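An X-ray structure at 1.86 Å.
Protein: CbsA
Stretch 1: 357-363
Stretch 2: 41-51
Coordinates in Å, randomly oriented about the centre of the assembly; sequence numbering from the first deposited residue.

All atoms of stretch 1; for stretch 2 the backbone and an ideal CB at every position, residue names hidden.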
ATOM      1  N   TYR A 357       5.554  10.892  -0.343  1.00 13.26           N
ATOM      2  CA  TYR A 357       5.824   9.540  -0.828  1.00 13.45           C
ATOM      3  C   TYR A 357       6.261   8.714   0.373  1.00 13.06           C
ATOM      4  O   TYR A 357       7.095   9.167   1.158  1.00 12.98           O
ATOM      5  CB  TYR A 357       6.913   9.514  -1.902  1.00 12.74           C
ATOM      6  CG  TYR A 357       6.632  10.348  -3.141  1.00 13.26           C
ATOM      7  CD1 TYR A 357       5.356  10.440  -3.682  1.00 14.30           C
ATOM      8  CD2 TYR A 357       7.656  11.037  -3.771  1.00 14.99           C
ATOM      9  CE1 TYR A 357       5.102  11.214  -4.818  1.00 14.20           C
ATOM     10  CE2 TYR A 357       7.422  11.805  -4.899  1.00 15.34           C
ATOM     11  CZ  TYR A 357       6.148  11.889  -5.419  1.00 16.14           C
ATOM     12  OH  TYR A 357       5.929  12.654  -6.535  1.00 15.98           O
ATOM     13  N   VAL A 358       5.679   7.519   0.538  1.00 12.55           N
ATOM     14  CA  VAL A 358       5.968   6.671   1.689  1.00 12.11           C
ATOM     15  C   VAL A 358       6.336   5.282   1.176  1.00 12.37           C
ATOM     16  O   VAL A 358       5.971   4.885   0.068  1.00 10.95           O
ATOM     17  CB  VAL A 358       4.786   6.574   2.686  1.00 12.12           C
ATOM     18  CG1 VAL A 358       4.375   7.962   3.214  1.00 13.36           C
ATOM     19  CG2 VAL A 358       3.599   5.855   2.050  1.00 11.63           C
ATOM     20  N   TRP A 359       7.088   4.547   1.988  1.00 11.70           N
ATOM     21  CA  TRP A 359       7.309   3.128   1.716  1.00 11.35           C
ATOM     22  C   TRP A 359       6.300   2.392   2.585  1.00 12.72           C
ATOM     23  O   TRP A 359       6.581   2.023   3.729  1.00 13.22           O
ATOM     24  CB  TRP A 359       8.748   2.716   2.004  1.00 12.38           C
ATOM     25  CG  TRP A 359       9.687   3.161   0.944  1.00 11.95           C
ATOM     26  CD1 TRP A 359       9.407   3.993  -0.106  1.00 11.87           C
ATOM     27  CD2 TRP A 359      11.056   2.778   0.798  1.00 12.45           C
ATOM     28  NE1 TRP A 359      10.518   4.155  -0.883  1.00 12.82           N
ATOM     29  CE2 TRP A 359      11.551   3.430  -0.347  1.00 12.95           C
ATOM     30  CE3 TRP A 359      11.919   1.957   1.535  1.00 13.67           C
ATOM     31  CZ2 TRP A 359      12.875   3.279  -0.784  1.00 13.07           C
ATOM     32  CZ3 TRP A 359      13.239   1.811   1.104  1.00 13.64           C
ATOM     33  CH2 TRP A 359      13.700   2.467  -0.042  1.00 14.30           C
ATOM     34  N   GLY A 360       5.090   2.236   2.041  1.00 12.29           N
ATOM     35  CA  GLY A 360       4.040   1.538   2.763  1.00 12.10           C
ATOM     36  C   GLY A 360       4.395   0.093   3.025  1.00 13.38           C
ATOM     37  O   GLY A 360       4.250  -0.406   4.140  1.00 13.63           O
ATOM     38  N   LYS A 361       4.869  -0.600   2.003  1.00 12.87           N
ATOM     39  CA  LYS A 361       5.393  -1.943   2.172  1.00 13.18           C
ATOM     40  C   LYS A 361       6.881  -1.914   1.870  1.00 13.66           C
ATOM     41  O   LYS A 361       7.278  -1.603   0.741  1.00 13.64           O
ATOM     42  CB  LYS A 361       4.675  -2.938   1.265  1.00 12.92           C
ATOM     43  CG  LYS A 361       5.313  -4.320   1.296  1.00 14.84           C
ATOM     44  CD  LYS A 361       4.286  -5.399   1.558  1.00 15.16           C
ATOM     45  CE  LYS A 361       4.939  -6.784   1.475  1.00 15.62           C
ATOM     46  NZ  LYS A 361       3.940  -7.837   1.780  1.00 16.68           N
ATOM     47  N   GLY A 362       7.695  -2.240   2.871  1.00 14.58           N
ATOM     48  CA  GLY A 362       9.140  -2.290   2.698  1.00 14.37           C
ATOM     49  C   GLY A 362       9.584  -3.331   1.692  1.00 13.45           C
ATOM     50  O   GLY A 362       9.248  -4.515   1.824  1.00 14.07           O
ATOM     51  N   GLY A 363      10.324  -2.897   0.667  1.00 13.15           N
ATOM     52  CA  GLY A 363      10.764  -3.780  -0.394  1.00 12.54           C
ATOM     53  C   GLY A 363      11.590  -4.919   0.162  1.00 13.07           C
ATOM     54  O   GLY A 363      12.478  -4.686   0.986  1.00 13.25           O
ATOM     55  N   UNK A  41      21.927   1.957   2.262  1.00 15.68           N
ATOM     56  CA  UNK A  41      21.112   3.145   2.034  1.00 15.94           C
ATOM     57  C   UNK A  41      19.631   2.801   2.124  1.00 15.13           C
ATOM     58  O   UNK A  41      18.842   3.534   2.737  1.00 15.62           O
ATOM     59  CB  UNK A  41      21.432   3.764   0.672  1.00 15.94           C
ATOM     60  N   UNK A  42      19.232   1.687   1.516  1.00 14.42           N
ATOM     61  CA  UNK A  42      17.826   1.293   1.528  1.00 15.08           C
ATOM     62  C   UNK A  42      17.324   1.127   2.959  1.00 15.02           C
ATOM     63  O   UNK A  42      16.234   1.604   3.304  1.00 15.18           O
ATOM     64  CB  UNK A  42      17.627  -0.005   0.743  1.00 15.08           C
ATOM     65  N   UNK A  43      18.120   0.495   3.830  1.00 14.60           N
ATOM     66  CA  UNK A  43      17.660   0.343   5.205  1.00 14.98           C
ATOM     67  C   UNK A  43      17.760   1.627   6.022  1.00 14.89           C
ATOM     68  O   UNK A  43      17.398   1.608   7.202  1.00 14.85           O
ATOM     69  CB  UNK A  43      18.464  -0.761   5.895  1.00 14.98           C
ATOM     70  N   UNK A  44      18.246   2.731   5.444  1.00 14.68           N
ATOM     71  CA  UNK A  44      18.226   4.005   6.153  1.00 16.83           C
ATOM     72  C   UNK A  44      16.886   4.725   6.025  1.00 16.76           C
ATOM     73  O   UNK A  44      16.692   5.765   6.669  1.00 16.51           O
ATOM     74  CB  UNK A  44      19.347   4.907   5.631  1.00 16.83           C
ATOM     75  N   UNK A  45      15.932   4.179   5.214  1.00 15.51           N
ATOM     76  CA  UNK A  45      14.686   4.884   4.961  1.00 14.75           C
ATOM     77  C   UNK A  45      13.569   4.362   5.856  1.00 14.60           C
ATOM     78  O   UNK A  45      13.530   3.174   6.183  1.00 15.00           O
ATOM     79  CB  UNK A  45      14.290   4.752   3.489  1.00 14.75           C
ATOM     80  N   UNK A  46      12.666   5.247   6.282  1.00 15.27           N
ATOM     81  CA  UNK A  46      11.498   4.803   7.056  1.00 15.19           C
ATOM     82  C   UNK A  46      10.639   3.846   6.248  1.00 13.89           C
ATOM     83  O   UNK A  46      10.434   4.047   5.051  1.00 13.41           O
ATOM     84  CB  UNK A  46      10.660   6.003   7.502  1.00 15.19           C
ATOM     85  N   UNK A  47      10.110   2.822   6.926  1.00 14.32           N
ATOM     86  CA  UNK A  47       9.166   1.872   6.345  1.00 13.77           C
ATOM     87  C   UNK A  47       7.994   1.684   7.300  1.00 13.62           C
ATOM     88  O   UNK A  47       8.145   1.791   8.516  1.00 13.42           O
ATOM     89  CB  UNK A  47       9.845   0.533   6.049  1.00 13.77           C
ATOM     90  N   UNK A  48       6.813   1.417   6.741  1.00 13.35           N
ATOM     91  CA  UNK A  48       5.614   1.315   7.560  1.00 12.74           C
ATOM     92  C   UNK A  48       5.544  -0.045   8.255  1.00 13.53           C
ATOM     93  O   UNK A  48       6.017  -1.060   7.735  1.00 13.12           O
ATOM     94  CB  UNK A  48       4.365   1.540   6.705  1.00 12.74           C
ATOM     95  N   UNK A  49       4.975  -0.047   9.463  1.00 13.24           N
ATOM     96  CA  UNK A  49       4.833  -1.255  10.280  1.00 13.02           C
ATOM     97  C   UNK A  49       3.426  -1.815  10.099  1.00 12.83           C
ATOM     98  O   UNK A  49       2.447  -1.168  10.480  1.00 12.81           O
ATOM     99  CB  UNK A  49       5.113  -0.960  11.755  1.00 13.02           C
ATOM    100  N   UNK A  50       3.317  -3.033   9.567  1.00 12.27           N
ATOM    101  CA  UNK A  50       2.017  -3.647   9.309  1.00 13.25           C
ATOM    102  C   UNK A  50       1.519  -4.327  10.575  1.00 13.73           C
ATOM    103  O   UNK A  50       2.153  -5.265  11.069  1.00 13.52           O
ATOM    104  CB  UNK A  50       2.102  -4.649   8.156  1.00 13.25           C
ATOM    105  N   UNK A  51       0.401  -3.841  11.111  1.00 13.08           N
ATOM    106  CA  UNK A  51      -0.292  -4.535  12.199  1.00 13.07           C
ATOM    107  C   UNK A  51      -1.332  -5.468  11.581  1.00 13.50           C
ATOM    108  O   UNK A  51      -2.534  -5.199  11.572  1.00 13.01           O
ATOM    109  CB  UNK A  51      -0.945  -3.545  13.166  1.00 13.07           C
TER

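Position 41 lies in the last part of a helix, and its CB has nothing of stretch 1 within reach. Many residues would suit; it is Val41. Its carbonyl accepts a hydrogen bond from the backbone N of position 44, 2.9 Å from Val41 O.

Position 42 is still helical. Its CB points sideways, 4.7 Å from Trp359 CH2, so a small or medium apolar side chain could reach the indole of Trp359. The residue is Val42, chi1 t, with CG1 3.9 Å from Trp359 CZ3. Its carbonyl also opens a type I turn that ends at position 45.

Positions 43 and 44 form the middle of this turn, and both CB atoms point away from stretch 1. Polar or charged residues would fit. The first is Lys43. The second is Ser44, whose OG donates to Val41 O at 2.5 Å, a side-chain bond beside the backbone one.

Position 45 has an extended backbone and a CB pointing toward stretch 1, 3.9 Å from Trp359 CZ3. The indole face offers an apolar surface, so an aromatic or a larger aliphatic residue would suit. It is Tyr45, chi1 m. Its CB sits over the face of the Trp359 six-membered ring, 4.2 Å from the ring centroid, in a CH-pi contact. The phenol ring turns an edge toward the same indole, offset edge-to-face, with planes at 67° and CD2 3.4 Å from Trp359 CH2.

Position 46 has phi -61° and psi 141°, values that proline favors but many residues accept. Its CB points sideways and meets nothing of stretch 1. The residue is Pro46. Its contribution is the carbonyl: water 1 donates to Pro46 O at 2.8 Å and accepts from Trp359 N at 2.9 Å.

Position 47 is extended, with CB sideways, 4.3 Å from Trp359 O and 4.4 Å from Gly362 CA. A small or beta-branched residue would suit this space. It is Thr47, chi1 p. Its CG2 lies at the indole edge, 3.8 Å from Trp359 CE3, and 4.0 Å from Gly362 CA.

Position 48 brings its backbone N 3.1 Å from Trp359 O, a hydrogen bond open to any residue except proline. Its CB points toward stretch 1 and is tight against Gly360 O at 3.2 Å. A long side chain could run on toward Val358; aromatic or aliphatic types are plausible. It is Tyr48, chi1 m. CE1 packs 3.8 Å from Val358 CB, while OH is buried by the contact without a polar partner. Water 2 joins Tyr48 O to Gly362 N, 2.9 Å from each.

Position 49 begins a strand and its CB points away. A beta-branched residue suits; it is Val49.

Position 50 points toward stretch 1, but its CB is distant. Gly360 O is an available acceptor, so a long donor such as tryptophan, arginine or lysine is plausible. It is Trp50, with NE1 donating to Gly360 O at 2.8 Å.

Position 51 is out of reach of stretch 1, which sets no preference, so many residues would suit; it is Leu51.

Stretch 2 41-51: VVKSYPTYVWL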
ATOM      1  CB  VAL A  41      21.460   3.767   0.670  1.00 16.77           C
ATOM      2  CG1 VAL A  41      20.507   4.922   0.360  1.00 16.58           C
ATOM      3  CG2 VAL A  41      22.913   4.231   0.643  1.00 17.60           C
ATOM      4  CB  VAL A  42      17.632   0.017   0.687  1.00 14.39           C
ATOM      5  CG1 VAL A  42      16.296  -0.643   0.988  1.00 14.76           C
ATOM      6  CG2 VAL A  42      17.742   0.359  -0.794  1.00 15.32           C
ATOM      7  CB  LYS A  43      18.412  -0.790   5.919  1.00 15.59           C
ATOM      8  CG  LYS A  43      19.878  -0.556   6.139  1.00 15.47           C
ATOM      9  CD  LYS A  43      20.448  -1.565   7.117  1.00 16.45           C
ATOM     10  CE  LYS A  43      21.956  -1.390   7.271  1.00 17.86           C
ATOM     11  NZ  LYS A  43      22.477  -2.098   8.476  1.00 17.16           N
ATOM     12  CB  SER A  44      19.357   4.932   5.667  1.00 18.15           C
ATOM     13  OG  SER A  44      19.156   5.446   4.350  1.00 17.64           O
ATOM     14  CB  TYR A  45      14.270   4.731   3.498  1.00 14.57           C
ATOM     15  CG  TYR A  45      15.212   5.403   2.512  1.00 15.26           C
ATOM     16  CD1 TYR A  45      15.476   6.775   2.578  1.00 16.11           C
ATOM     17  CD2 TYR A  45      15.806   4.670   1.489  1.00 16.03           C
ATOM     18  CE1 TYR A  45      16.331   7.393   1.664  1.00 16.77           C
ATOM     19  CE2 TYR A  45      16.645   5.275   0.570  1.00 16.63           C
ATOM     20  CZ  TYR A  45      16.914   6.638   0.668  1.00 16.94           C
ATOM     21  OH  TYR A  45      17.755   7.222  -0.261  1.00 18.67           O
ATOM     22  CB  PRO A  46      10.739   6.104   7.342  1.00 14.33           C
ATOM     23  CG  PRO A  46      11.736   7.191   7.194  1.00 16.25           C
ATOM     24  CD  PRO A  46      12.759   6.717   6.188  1.00 15.42           C
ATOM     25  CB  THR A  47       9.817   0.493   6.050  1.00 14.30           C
ATOM     26  OG1 THR A  47      10.464   0.007   7.232  1.00 14.21           O
ATOM     27  CG2 THR A  47      10.842   0.595   4.918  1.00 13.98           C
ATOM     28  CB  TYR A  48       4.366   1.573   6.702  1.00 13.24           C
ATOM     29  CG  TYR A  48       4.017   3.043   6.678  1.00 13.45           C
ATOM     30  CD1 TYR A  48       4.964   3.977   6.278  1.00 14.30           C
ATOM     31  CD2 TYR A  48       2.762   3.510   7.095  1.00 13.46           C
ATOM     32  CE1 TYR A  48       4.691   5.327   6.275  1.00 13.84           C
ATOM     33  CE2 TYR A  48       2.479   4.874   7.091  1.00 13.68           C
ATOM     34  CZ  TYR A  48       3.456   5.767   6.683  1.00 14.16           C
ATOM     35  OH  TYR A  48       3.243   7.123   6.672  1.00 15.41           O
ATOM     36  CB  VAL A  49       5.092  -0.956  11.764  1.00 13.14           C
ATOM     37  CG1 VAL A  49       4.741  -2.174  12.604  1.00 13.73           C
ATOM     38  CG2 VAL A  49       6.532  -0.515  11.986  1.00 13.63           C
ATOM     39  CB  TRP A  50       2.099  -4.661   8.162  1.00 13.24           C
ATOM     40  CG  TRP A  50       2.252  -3.980   6.857  1.00 13.59           C
ATOM     41  CD1 TRP A  50       3.328  -3.252   6.447  1.00 13.42           C
ATOM     42  CD2 TRP A  50       1.299  -3.936   5.787  1.00 13.62           C
ATOM     43  NE1 TRP A  50       3.107  -2.756   5.189  1.00 14.05           N
ATOM     44  CE2 TRP A  50       1.868  -3.156   4.760  1.00 13.62           C
ATOM     45  CE3 TRP A  50       0.023  -4.477   5.596  1.00 14.40           C
ATOM     46  CZ2 TRP A  50       1.206  -2.897   3.564  1.00 14.01           C
ATOM     47  CZ3 TRP A  50      -0.631  -4.228   4.398  1.00 14.40           C
ATOM     48  CH2 TRP A  50      -0.038  -3.445   3.399  1.00 13.38           C
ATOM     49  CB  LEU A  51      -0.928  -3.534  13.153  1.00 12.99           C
ATOM     50  CG  LEU A  51       0.048  -2.562  13.816  1.00 13.90           C
ATOM     51  CD1 LEU A  51      -0.705  -1.517  14.632  1.00 12.62           C
ATOM     52  CD2 LEU A  51       1.062  -3.303  14.680  1.00 13.86           C
TER
HETATM   53  O   HOH W   1       8.024   5.369   4.565  1.00 13.75           O
HETATM   54  O   HOH W   2       6.733  -2.801   5.516  1.00 15.37           O
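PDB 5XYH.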